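Local coordinates for protein polyphosphate kinase (Porphyromonas gingivalis, PDB 2O8R) that probably catalyses the reversible transfer of the terminal phosphate of ATP to a growing chain of polyphosphate, at residues A[649-654]-A[674-679]; A[34-39]-A[315-320]; A[563-568]-A[583-588]; A[23-28]-A[96-101]. The protein carries 3 engineered substitutions. All coordinates share one frame; numbering follows the deposited sequence.

Overall arrangement
Contacts 1 and 3 lie in the C-terminal phospholipase D-like domain, contact 4 among the N-terminal helices, and contact 2 joins helix 35-63 to a loop far on in the chain. Contacts 1 and 3, centres 17 Å apart, touch: L650 of contact 1 packs on D566 and I568 of contact 3. Contacts 2 and 4, centres 16 Å apart, meet through the N-terminal helices, R38 of helix 35-63 lying against the backbone of E27 and A28. Of the predicted ATP-binding residues, R570 has its side chain about 9 Å from that of Q649 in contact 1, and the side chain of L25 in contact 4 is about 9 Å from that of N48. Contacts 2 and 3 are farthest apart, at 33 Å between centres.

Contact 1 (A[649-654]-A[674-679]); sequences QLRDNI and KPVRAQ
The flat amide of N653 meets the backbone of 674-676 with its edges. OD1 of N653 accepts V676 N at 2.6 Å, in the amide plane and on a lone pair, while ND2 of N653, also with its partner in plane, donates to K674 O at 3.1 Å. N653 CG is tucked between its own backbone N and carbonyl carbon (chi1 45°). The V676 side chain crosses that of N653 at about a right angle, its CG1 lying 3.3 Å from N653 OD1 and 3.2 Å from R651 O. The carboxylate of D652 works differently. Its OD1 takes A678 N at 2.8 Å on the anti side, 28° out of plane, and its OD2 takes I654 N from above the plane at 2.8 Å. OD2 is also used by the amides of K655 and A656, so this oxygen is gripped by three backbone N-H groups. Backbone pairing adds N653 N to V676 O at 2.9 Å. I654 CD1 lies 3.6 Å from P675 CB, and A678 CB packs on CA and CG of Q649, whose amide is held by E596 and K542. R677, the N-cap residue, sends its guanidinium off to D592. The result is an Asx turn through OD2 of D652, just past helix 636-651, while OD1 receives the first N-H of helix 678-691, within the C-terminal phospholipase D-like domain.

Contact 2 (A[34-39]-A[315-320]); sequences PVYDRI and PRLETL
L317 and Y36 meet where the N-terminal turn of helix 35-63, with P34 as its N-cap, docks on the irregular loop 315-320. L317 has the most surface buried here. Its carbonyl O accepts Y36 N, a first-turn N-H, at 3.1 Å, with the donor nearly along the C=O axis, and the same oxygen lies in the plane of the Y36 ring at its edge. The backbone of L317 has positive phi (60°), a left-handed conformation. Its CB packs 3.8 Å from CD1 of Y36 and 4.0 Å from CG2 of V35, and its CD1 lies by CE1 of Y36; the Y36 and L317 side chains cross at a slant, while V35 lies alongside L317. One face of the Y36 ring carries I39 CD1, 4.2 Å above the plane and offset toward the rim. L110 and I115 also touch Y36, joining the contact to helix 83-112 and strand 115-118. T319 is the second gripping point. D37 has CG anti to its carbonyl carbon (chi1 -64°), and its carboxylate meets the threonine twice: OD1 uses its syn lone pair for T319 N at 3.2 Å, and OD2 takes a bond from the hydroxyl. CG2 of T319 rests 3.8 Å from CG of P34. The hydroxyl bond, T319 OG1 to D37 OD2, is 2.9 Å long and arrives on the syn side, 34° out of the carboxylate plane.

Contact 3 (A[563-568]-A[583-588]); sequences VEIDLI and RNIRVT
I565 and I585 form the close-packed part of this pair of parallel strands. Their side chains point the same way, with CD1 of I565 3.7 Å from CD1 of I585, and on the same face L567 CD1 reaches V587 CG2 and I585 CG2, each at 4.0 Å. Between the strands runs a regular parallel ladder: I565 N to N584 O, R586 N to I565 O, L567 N to R586 O and T588 N to L567 O. The N584 CB sits on the V563 carbonyl O. The other face is mixed, D566, R586 and T588 with I568, and at R586 it is open to solvent. The chain of R586 bends at chi3 (-42°), placing NE, and its NH2 makes a salt bridge to D566 OD2 at 2.7 Å. D566 OD1 lies over one face of the guanidinium, the planes being 82° apart. OD2 has a second partner in the hydroxyl of Y538. A water lies between D566 OD1 (2.8 Å), L567 O (3.1 Å) and T588 OG1 (2.6 Å), a hydroxyl that K668 also binds. In the phospholipase D-like sheet, strand 538-543 flanks 564-569 and strand 657-659 flanks 585-589. Helix 636-651 covers D566, I568 and T588 through L650, while L575 and P577, in loops, lie against the face of I585 and V587.

Contact 4 (A[23-28]-A[96-101]); sequences RVLMEA and ELYYRI
L25 is the centre of the first shell, its two methyl branches spread between three residues of helix 83-112. CD2 meets L97 CD2 at 3.6 Å, the two leucine side chains sliding past each other in opposite directions. CD1 touches I101 CD1 at 3.6 Å, the L25 and I101 side chains crossing obliquely, and CD1 also reaches CD1 of Y98 at 3.8 Å, approaching the ring at a slant. In L25, CG is anti to the backbone N (chi1 -168°), which brings CG to 3.9 Å from L97 CD2. One turn further on, A28 completes the row: its carbonyl O is 3.7 Å from I101 CG2, and its CB is close to the same methyl. The pairs L25 with Y98 and A28 with I101 are nearest in register, and the segments run almost parallel, their axes 14° apart and 10.3 Å at closest approach. Behind this first shell, helix 35-63 lies against both helices: V24 packs on F41 and I44, A28 on L42, and Y98 meets F45, ring planes about 40° apart, with its hydroxyl weakly bonded to S46 and L42. The side chain of Y98 is about 3 Å from a bound sulfate. On another side of helix 13-29, R23 NH2 pairs with E27 OE2 at 2.9 Å, and E27 also bridges to K655. The contact thus joins helices 13-29 and 83-112 of the N-terminal domain by van der Waals contact, and such apolar packing gives no polar directionality.

Contact 1 (A[649-654]-A[674-679])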
# COMPACT_ATOMS: atom_id res chain seq x y z
N GLN A 649 26.97 4.44 -25.41
CA GLN A 649 26.77 5.55 -24.50
C GLN A 649 27.73 6.71 -24.79
O GLN A 649 27.31 7.86 -24.83
CB GLN A 649 26.79 5.11 -23.03
CG GLN A 649 25.72 4.08 -22.67
CD GLN A 649 25.35 4.08 -21.19
OE1 GLN A 649 26.18 4.35 -20.33
NE2 GLN A 649 24.09 3.77 -20.90
N LEU A 650 29.00 6.40 -25.04
CA LEU A 650 30.01 7.45 -25.28
C LEU A 650 29.85 8.12 -26.63
O LEU A 650 30.49 9.14 -26.89
CB LEU A 650 31.43 6.90 -25.18
CG LEU A 650 31.93 6.56 -23.78
CD1 LEU A 650 33.29 5.93 -23.94
CD2 LEU A 650 31.98 7.81 -22.87
N ARG A 651 28.99 7.55 -27.47
CA ARG A 651 28.70 8.07 -28.81
C ARG A 651 27.46 8.96 -28.79
O ARG A 651 27.24 9.73 -29.74
CB ARG A 651 28.52 6.90 -29.78
CG ARG A 651 28.81 7.21 -31.25
CD ARG A 651 28.51 6.00 -32.15
NE ARG A 651 29.04 4.76 -31.57
CZ ARG A 651 28.57 3.55 -31.84
NH1 ARG A 651 27.57 3.39 -32.69
NH2 ARG A 651 29.11 2.49 -31.25
N ASP A 652 26.65 8.85 -27.72
CA ASP A 652 25.42 9.64 -27.54
C ASP A 652 25.63 11.13 -27.75
O ASP A 652 26.39 11.76 -27.01
CB ASP A 652 24.84 9.45 -26.13
CG ASP A 652 23.49 10.18 -25.94
OD1 ASP A 652 22.49 9.49 -25.70
OD2 ASP A 652 23.41 11.43 -26.03
N ASN A 653 24.95 11.68 -28.74
CA ASN A 653 24.94 13.13 -28.96
C ASN A 653 23.60 13.82 -28.71
O ASN A 653 23.43 14.96 -29.14
CB ASN A 653 25.40 13.47 -30.38
CG ASN A 653 24.75 12.59 -31.43
OD1 ASN A 653 23.70 11.99 -31.20
ND2 ASN A 653 25.37 12.51 -32.59
N ILE A 654 22.65 13.14 -28.05
CA ILE A 654 21.33 13.75 -27.83
C ILE A 654 21.03 14.08 -26.36
O ILE A 654 20.55 15.15 -26.07
CB ILE A 654 20.18 12.98 -28.54
CG1 ILE A 654 19.95 13.55 -29.92
CG2 ILE A 654 18.86 13.17 -27.83
CD1 ILE A 654 20.75 12.91 -30.96
N LYS A 674 25.54 11.53 -37.33
CA LYS A 674 24.16 11.09 -37.28
C LYS A 674 23.77 11.04 -35.81
O LYS A 674 24.58 10.66 -34.97
CB LYS A 674 23.94 9.74 -37.98
CG LYS A 674 24.55 8.53 -37.29
CD LYS A 674 23.92 7.22 -37.75
CE LYS A 674 22.90 6.70 -36.74
NZ LYS A 674 22.36 5.38 -37.16
N PRO A 675 22.54 11.49 -35.51
CA PRO A 675 21.96 11.49 -34.17
C PRO A 675 21.92 10.11 -33.53
O PRO A 675 21.52 9.12 -34.15
CB PRO A 675 20.54 12.00 -34.41
CG PRO A 675 20.31 11.85 -35.86
CD PRO A 675 21.62 12.08 -36.49
N VAL A 676 22.37 10.06 -32.29
CA VAL A 676 22.35 8.83 -31.53
C VAL A 676 22.02 9.16 -30.09
O VAL A 676 22.71 9.95 -29.43
CB VAL A 676 23.69 8.02 -31.65
CG1 VAL A 676 24.86 8.92 -31.74
CG2 VAL A 676 23.86 7.04 -30.48
N ARG A 677 20.90 8.60 -29.62
CA ARG A 677 20.59 8.63 -28.21
C ARG A 677 20.67 7.21 -27.65
O ARG A 677 20.04 6.26 -28.15
CB ARG A 677 19.28 9.38 -27.93
CG ARG A 677 18.18 8.60 -27.34
CD ARG A 677 17.15 9.52 -26.71
NE ARG A 677 16.24 8.75 -25.86
CZ ARG A 677 15.23 8.01 -26.32
NH1 ARG A 677 14.99 7.96 -27.62
NH2 ARG A 677 14.47 7.33 -25.47
N ALA A 678 21.51 7.09 -26.63
CA ALA A 678 21.99 5.80 -26.17
C ALA A 678 20.88 4.84 -25.77
O ALA A 678 20.98 3.64 -26.03
CB ALA A 678 23.01 5.99 -25.04
N GLN A 679 19.81 5.37 -25.17
CA GLN A 679 18.74 4.51 -24.68
C GLN A 679 17.87 3.98 -25.81
O GLN A 679 17.36 2.86 -25.73
CB GLN A 679 17.93 5.19 -23.56
CG GLN A 679 18.70 5.21 -22.21
CD GLN A 679 17.94 5.88 -21.05
OE1 GLN A 679 16.75 6.20 -21.15
NE2 GLN A 679 18.62 6.06 -19.94

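Contact 2 (A[34-39]-A[315-320])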
# COMPACT_ATOMS: atom_id res chain seq x y z
N PRO A 34 8.27 14.94 -25.47
CA PRO A 34 6.83 14.92 -25.20
C PRO A 34 6.55 15.50 -23.84
O PRO A 34 7.26 15.13 -22.90
CB PRO A 34 6.52 13.43 -25.22
CG PRO A 34 7.50 12.87 -26.15
CD PRO A 34 8.75 13.63 -25.92
N VAL A 35 5.56 16.39 -23.73
CA VAL A 35 5.38 17.19 -22.49
C VAL A 35 5.43 16.40 -21.21
O VAL A 35 6.09 16.81 -20.26
CB VAL A 35 4.04 17.98 -22.38
CG1 VAL A 35 4.28 19.44 -22.55
CG2 VAL A 35 2.92 17.41 -23.28
N TYR A 36 4.71 15.27 -21.17
CA TYR A 36 4.62 14.54 -19.93
C TYR A 36 5.96 13.99 -19.47
O TYR A 36 6.21 13.85 -18.28
CB TYR A 36 3.47 13.52 -19.95
CG TYR A 36 2.15 14.21 -19.67
CD1 TYR A 36 1.38 14.76 -20.70
CD2 TYR A 36 1.70 14.38 -18.36
CE1 TYR A 36 0.19 15.42 -20.43
CE2 TYR A 36 0.52 15.02 -18.08
CZ TYR A 36 -0.23 15.55 -19.11
OH TYR A 36 -1.39 16.19 -18.81
N ASP A 37 6.87 13.75 -20.43
CA ASP A 37 8.25 13.40 -20.10
C ASP A 37 8.90 14.51 -19.30
O ASP A 37 9.57 14.24 -18.30
CB ASP A 37 9.08 13.14 -21.36
CG ASP A 37 8.59 11.95 -22.14
OD1 ASP A 37 7.63 11.26 -21.71
OD2 ASP A 37 9.17 11.70 -23.21
N ARG A 38 8.70 15.75 -19.74
CA ARG A 38 9.28 16.90 -19.08
C ARG A 38 8.65 17.14 -17.71
O ARG A 38 9.36 17.37 -16.73
CB ARG A 38 9.14 18.13 -19.96
CG ARG A 38 9.80 17.96 -21.31
CD ARG A 38 9.69 19.23 -22.09
NE ARG A 38 8.72 19.15 -23.17
CZ ARG A 38 8.24 20.20 -23.82
NH1 ARG A 38 8.62 21.42 -23.50
NH2 ARG A 38 7.35 20.02 -24.79
N ILE A 39 7.33 17.06 -17.66
CA ILE A 39 6.58 17.20 -16.41
C ILE A 39 7.06 16.22 -15.32
O ILE A 39 7.25 16.62 -14.15
CB ILE A 39 5.07 17.01 -16.65
CG1 ILE A 39 4.53 18.18 -17.49
CG2 ILE A 39 4.32 16.86 -15.31
CD1 ILE A 39 3.03 18.36 -17.44
N PRO A 315 -1.89 7.24 -24.35
CA PRO A 315 -0.46 6.97 -24.58
C PRO A 315 0.26 8.07 -25.36
O PRO A 315 1.46 8.01 -25.55
CB PRO A 315 -0.48 5.67 -25.39
CG PRO A 315 -1.90 5.46 -25.84
CD PRO A 315 -2.71 6.65 -25.42
N ARG A 316 -0.49 9.07 -25.80
CA ARG A 316 0.04 10.19 -26.54
C ARG A 316 0.62 11.17 -25.53
O ARG A 316 0.44 11.00 -24.33
CB ARG A 316 -1.09 10.84 -27.35
CG ARG A 316 -0.73 11.15 -28.78
CD ARG A 316 -1.98 11.16 -29.67
NE ARG A 316 -3.10 11.85 -29.04
CZ ARG A 316 -3.23 13.18 -28.96
NH1 ARG A 316 -2.29 13.98 -29.45
NH2 ARG A 316 -4.30 13.70 -28.37
N LEU A 317 1.34 12.18 -26.02
CA LEU A 317 2.06 13.16 -25.17
C LEU A 317 3.16 12.59 -24.22
O LEU A 317 3.58 13.27 -23.27
CB LEU A 317 1.07 14.06 -24.39
CG LEU A 317 -0.11 14.70 -25.15
CD1 LEU A 317 -0.94 15.71 -24.29
CD2 LEU A 317 0.39 15.36 -26.40
N GLU A 318 3.64 11.38 -24.50
CA GLU A 318 4.63 10.68 -23.64
C GLU A 318 5.37 9.57 -24.40
O GLU A 318 4.74 8.78 -25.10
CB GLU A 318 3.93 10.08 -22.42
CG GLU A 318 2.86 9.04 -22.76
CD GLU A 318 2.11 8.53 -21.55
OE1 GLU A 318 2.00 9.28 -20.55
OE2 GLU A 318 1.62 7.38 -21.61
N THR A 319 6.69 9.51 -24.27
CA THR A 319 7.46 8.51 -25.03
C THR A 319 7.02 7.12 -24.65
O THR A 319 6.98 6.77 -23.47
CB THR A 319 8.98 8.61 -24.81
OG1 THR A 319 9.22 8.84 -23.42
CG2 THR A 319 9.56 9.77 -25.63
N LEU A 320 6.67 6.34 -25.66
CA LEU A 320 6.28 4.96 -25.46
C LEU A 320 7.52 4.10 -25.30
O LEU A 320 8.34 4.02 -26.22
CB LEU A 320 5.42 4.48 -26.62
CG LEU A 320 5.40 3.00 -27.01
CD1 LEU A 320 4.56 2.17 -26.05
CD2 LEU A 320 4.90 2.88 -28.42

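Contact 3 (A[563-568]-A[583-588])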
# COMPACT_ATOMS: atom_id res chain seq x y z
N VAL A 563 47.64 7.64 -18.91
CA VAL A 563 46.46 6.77 -19.04
C VAL A 563 45.21 7.60 -19.38
O VAL A 563 44.89 8.57 -18.70
CB VAL A 563 46.20 5.91 -17.75
CG1 VAL A 563 45.05 4.94 -17.98
CG2 VAL A 563 47.46 5.15 -17.30
N GLU A 564 44.52 7.21 -20.46
CA GLU A 564 43.27 7.86 -20.89
C GLU A 564 42.05 7.28 -20.17
O GLU A 564 41.89 6.05 -20.06
CB GLU A 564 43.07 7.66 -22.38
CG GLU A 564 43.96 8.49 -23.26
CD GLU A 564 43.45 8.53 -24.69
OE1 GLU A 564 42.51 7.76 -25.02
OE2 GLU A 564 43.98 9.34 -25.48
N ILE A 565 41.16 8.16 -19.71
CA ILE A 565 40.01 7.74 -18.93
C ILE A 565 38.66 8.33 -19.40
O ILE A 565 38.49 9.55 -19.49
CB ILE A 565 40.20 8.06 -17.41
CG1 ILE A 565 41.63 7.71 -16.95
CG2 ILE A 565 39.17 7.31 -16.58
CD1 ILE A 565 41.95 8.15 -15.53
N ASP A 566 37.71 7.44 -19.69
CA ASP A 566 36.32 7.83 -19.87
C ASP A 566 35.48 7.47 -18.65
O ASP A 566 35.32 6.29 -18.30
CB ASP A 566 35.72 7.14 -21.09
CG ASP A 566 35.78 8.00 -22.32
OD1 ASP A 566 35.34 9.17 -22.27
OD2 ASP A 566 36.25 7.50 -23.36
N LEU A 567 34.94 8.50 -18.00
CA LEU A 567 34.03 8.33 -16.87
C LEU A 567 32.63 8.63 -17.33
O LEU A 567 32.37 9.68 -17.92
CB LEU A 567 34.37 9.31 -15.76
CG LEU A 567 35.60 9.00 -14.91
CD1 LEU A 567 35.92 10.17 -14.00
CD2 LEU A 567 35.38 7.75 -14.09
N ILE A 568 31.71 7.71 -17.06
CA ILE A 568 30.28 7.95 -17.26
C ILE A 568 29.61 7.93 -15.87
O ILE A 568 29.31 6.86 -15.32
CB ILE A 568 29.67 6.93 -18.23
CG1 ILE A 568 30.43 6.94 -19.56
CG2 ILE A 568 28.21 7.22 -18.48
CD1 ILE A 568 29.93 5.91 -20.57
N ARG A 583 43.99 15.90 -17.43
CA ARG A 583 44.16 16.19 -18.84
C ARG A 583 43.73 15.04 -19.75
O ARG A 583 43.19 15.27 -20.82
CB ARG A 583 45.60 16.65 -19.10
CG ARG A 583 46.22 16.30 -20.46
CD ARG A 583 47.49 17.12 -20.74
NE ARG A 583 48.29 17.40 -19.54
CZ ARG A 583 48.47 18.61 -19.02
NH1 ARG A 583 47.92 19.68 -19.59
NH2 ARG A 583 49.21 18.76 -17.93
N ASN A 584 43.95 13.81 -19.31
CA ASN A 584 43.55 12.64 -20.09
C ASN A 584 42.22 12.02 -19.70
O ASN A 584 41.93 10.89 -20.10
CB ASN A 584 44.63 11.58 -20.02
CG ASN A 584 45.87 11.97 -20.76
OD1 ASN A 584 45.78 12.56 -21.83
ND2 ASN A 584 47.03 11.66 -20.19
N ILE A 585 41.41 12.75 -18.93
CA ILE A 585 40.11 12.26 -18.50
C ILE A 585 38.96 13.00 -19.19
O ILE A 585 38.97 14.22 -19.28
CB ILE A 585 39.96 12.35 -16.96
CG1 ILE A 585 41.23 11.83 -16.28
CG2 ILE A 585 38.73 11.56 -16.50
CD1 ILE A 585 41.17 11.74 -14.78
N ARG A 586 37.99 12.23 -19.68
CA ARG A 586 36.71 12.78 -20.17
C ARG A 586 35.57 12.33 -19.25
O ARG A 586 35.45 11.15 -18.94
CB ARG A 586 36.41 12.35 -21.60
CG ARG A 586 37.25 13.04 -22.65
CD ARG A 586 36.64 13.00 -24.04
NE ARG A 586 36.04 11.71 -24.42
CZ ARG A 586 36.71 10.60 -24.75
NH1 ARG A 586 38.05 10.55 -24.72
NH2 ARG A 586 36.02 9.52 -25.09
N VAL A 587 34.75 13.28 -18.83
CA VAL A 587 33.66 13.00 -17.92
C VAL A 587 32.31 13.20 -18.59
O VAL A 587 31.94 14.32 -19.00
CB VAL A 587 33.75 13.87 -16.67
CG1 VAL A 587 32.53 13.66 -15.78
CG2 VAL A 587 35.02 13.56 -15.91
N THR A 588 31.57 12.11 -18.70
CA THR A 588 30.25 12.15 -19.30
C THR A 588 29.18 11.85 -18.26
O THR A 588 29.24 10.85 -17.56
CB THR A 588 30.16 11.16 -20.46
OG1 THR A 588 31.16 11.49 -21.43
CG2 THR A 588 28.78 11.20 -21.10
O HOH W 1 33.39 10.34 -20.72

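Contact 4 (A[23-28]-A[96-101])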
# COMPACT_ATOMS: atom_id res chain seq x y z
N ARG A 23 20.90 19.18 -14.17
CA ARG A 23 20.71 18.38 -15.38
C ARG A 23 19.32 17.73 -15.44
O ARG A 23 18.77 17.50 -16.53
CB ARG A 23 21.82 17.34 -15.49
CG ARG A 23 21.64 16.35 -16.62
CD ARG A 23 21.69 17.03 -17.97
NE ARG A 23 21.43 16.08 -19.04
CZ ARG A 23 20.27 15.95 -19.66
NH1 ARG A 23 19.24 16.71 -19.32
NH2 ARG A 23 20.13 15.06 -20.64
N VAL A 24 18.75 17.42 -14.28
CA VAL A 24 17.38 16.91 -14.20
C VAL A 24 16.40 18.01 -14.61
O VAL A 24 15.51 17.80 -15.44
CB VAL A 24 17.05 16.36 -12.79
CG1 VAL A 24 15.61 15.87 -12.73
CG2 VAL A 24 17.98 15.23 -12.44
N LEU A 25 16.60 19.20 -14.06
CA LEU A 25 15.85 20.39 -14.45
C LEU A 25 15.95 20.66 -15.96
O LEU A 25 15.00 21.13 -16.57
CB LEU A 25 16.31 21.61 -13.66
CG LEU A 25 15.45 22.87 -13.74
CD1 LEU A 25 13.98 22.53 -13.73
CD2 LEU A 25 15.77 23.79 -12.59
N MSE A 26 17.11 20.36 -16.54
CA MSE A 26 17.29 20.54 -17.98
C MSE A 26 16.42 19.61 -18.84
O MSE A 26 15.92 20.05 -19.88
CB MSE A 26 18.75 20.41 -18.36
CG MSE A 26 19.53 21.65 -18.03
SE MSE A 26 21.44 21.34 -17.91
CE MSE A 26 22.00 23.23 -17.95
N GLU A 27 16.24 18.36 -18.41
CA GLU A 27 15.36 17.45 -19.14
C GLU A 27 14.00 18.10 -19.28
O GLU A 27 13.38 18.01 -20.34
CB GLU A 27 15.21 16.10 -18.46
CG GLU A 27 16.35 15.15 -18.74
CD GLU A 27 16.29 14.56 -20.13
OE1 GLU A 27 15.18 14.33 -20.62
OE2 GLU A 27 17.35 14.31 -20.73
N ALA A 28 13.57 18.77 -18.22
CA ALA A 28 12.31 19.48 -18.24
C ALA A 28 12.28 20.60 -19.28
O ALA A 28 11.24 20.85 -19.89
CB ALA A 28 12.00 20.02 -16.88
N GLU A 96 14.18 29.69 -9.90
CA GLU A 96 13.76 30.67 -10.89
C GLU A 96 13.67 30.06 -12.27
O GLU A 96 12.73 30.32 -13.03
CB GLU A 96 14.73 31.84 -10.91
CG GLU A 96 14.66 32.73 -9.68
CD GLU A 96 15.51 33.97 -9.82
OE1 GLU A 96 16.02 34.23 -10.94
OE2 GLU A 96 15.68 34.69 -8.81
N LEU A 97 14.67 29.24 -12.60
CA LEU A 97 14.63 28.45 -13.82
C LEU A 97 13.39 27.55 -13.88
O LEU A 97 12.67 27.55 -14.88
CB LEU A 97 15.90 27.61 -13.93
CG LEU A 97 16.02 26.66 -15.11
CD1 LEU A 97 15.86 27.39 -16.44
CD2 LEU A 97 17.35 25.97 -15.04
N TYR A 98 13.14 26.80 -12.80
CA TYR A 98 11.99 25.90 -12.68
C TYR A 98 10.67 26.59 -13.06
O TYR A 98 9.90 26.08 -13.88
CB TYR A 98 11.91 25.37 -11.25
CG TYR A 98 10.99 24.18 -11.02
CD1 TYR A 98 11.52 22.90 -10.85
CD2 TYR A 98 9.61 24.34 -10.91
CE1 TYR A 98 10.69 21.82 -10.61
CE2 TYR A 98 8.78 23.26 -10.68
CZ TYR A 98 9.32 22.00 -10.52
OH TYR A 98 8.48 20.93 -10.29
N TYR A 99 10.42 27.75 -12.47
CA TYR A 99 9.18 28.46 -12.74
C TYR A 99 9.08 29.03 -14.15
O TYR A 99 7.99 29.06 -14.74
CB TYR A 99 8.92 29.51 -11.67
CG TYR A 99 8.36 28.91 -10.39
CD1 TYR A 99 6.98 28.72 -10.23
CD2 TYR A 99 9.19 28.53 -9.35
CE1 TYR A 99 6.46 28.17 -9.06
CE2 TYR A 99 8.68 27.98 -8.18
CZ TYR A 99 7.32 27.80 -8.05
OH TYR A 99 6.84 27.27 -6.88
N ARG A 100 10.21 29.45 -14.70
CA ARG A 100 10.29 29.83 -16.10
C ARG A 100 9.87 28.66 -16.99
O ARG A 100 9.02 28.83 -17.86
CB ARG A 100 11.69 30.33 -16.47
CG ARG A 100 11.83 31.84 -16.44
CD ARG A 100 13.19 32.29 -16.95
NE ARG A 100 14.22 32.17 -15.93
CZ ARG A 100 15.33 31.45 -16.04
NH1 ARG A 100 15.59 30.77 -17.15
NH2 ARG A 100 16.19 31.41 -15.03
N ILE A 101 10.43 27.48 -16.76
CA ILE A 101 10.03 26.30 -17.52
C ILE A 101 8.54 26.02 -17.34
O ILE A 101 7.84 25.78 -18.31
CB ILE A 101 10.87 25.07 -17.12
CG1 ILE A 101 12.33 25.34 -17.43
CG2 ILE A 101 10.46 23.86 -17.92
CD1 ILE A 101 13.28 24.39 -16.79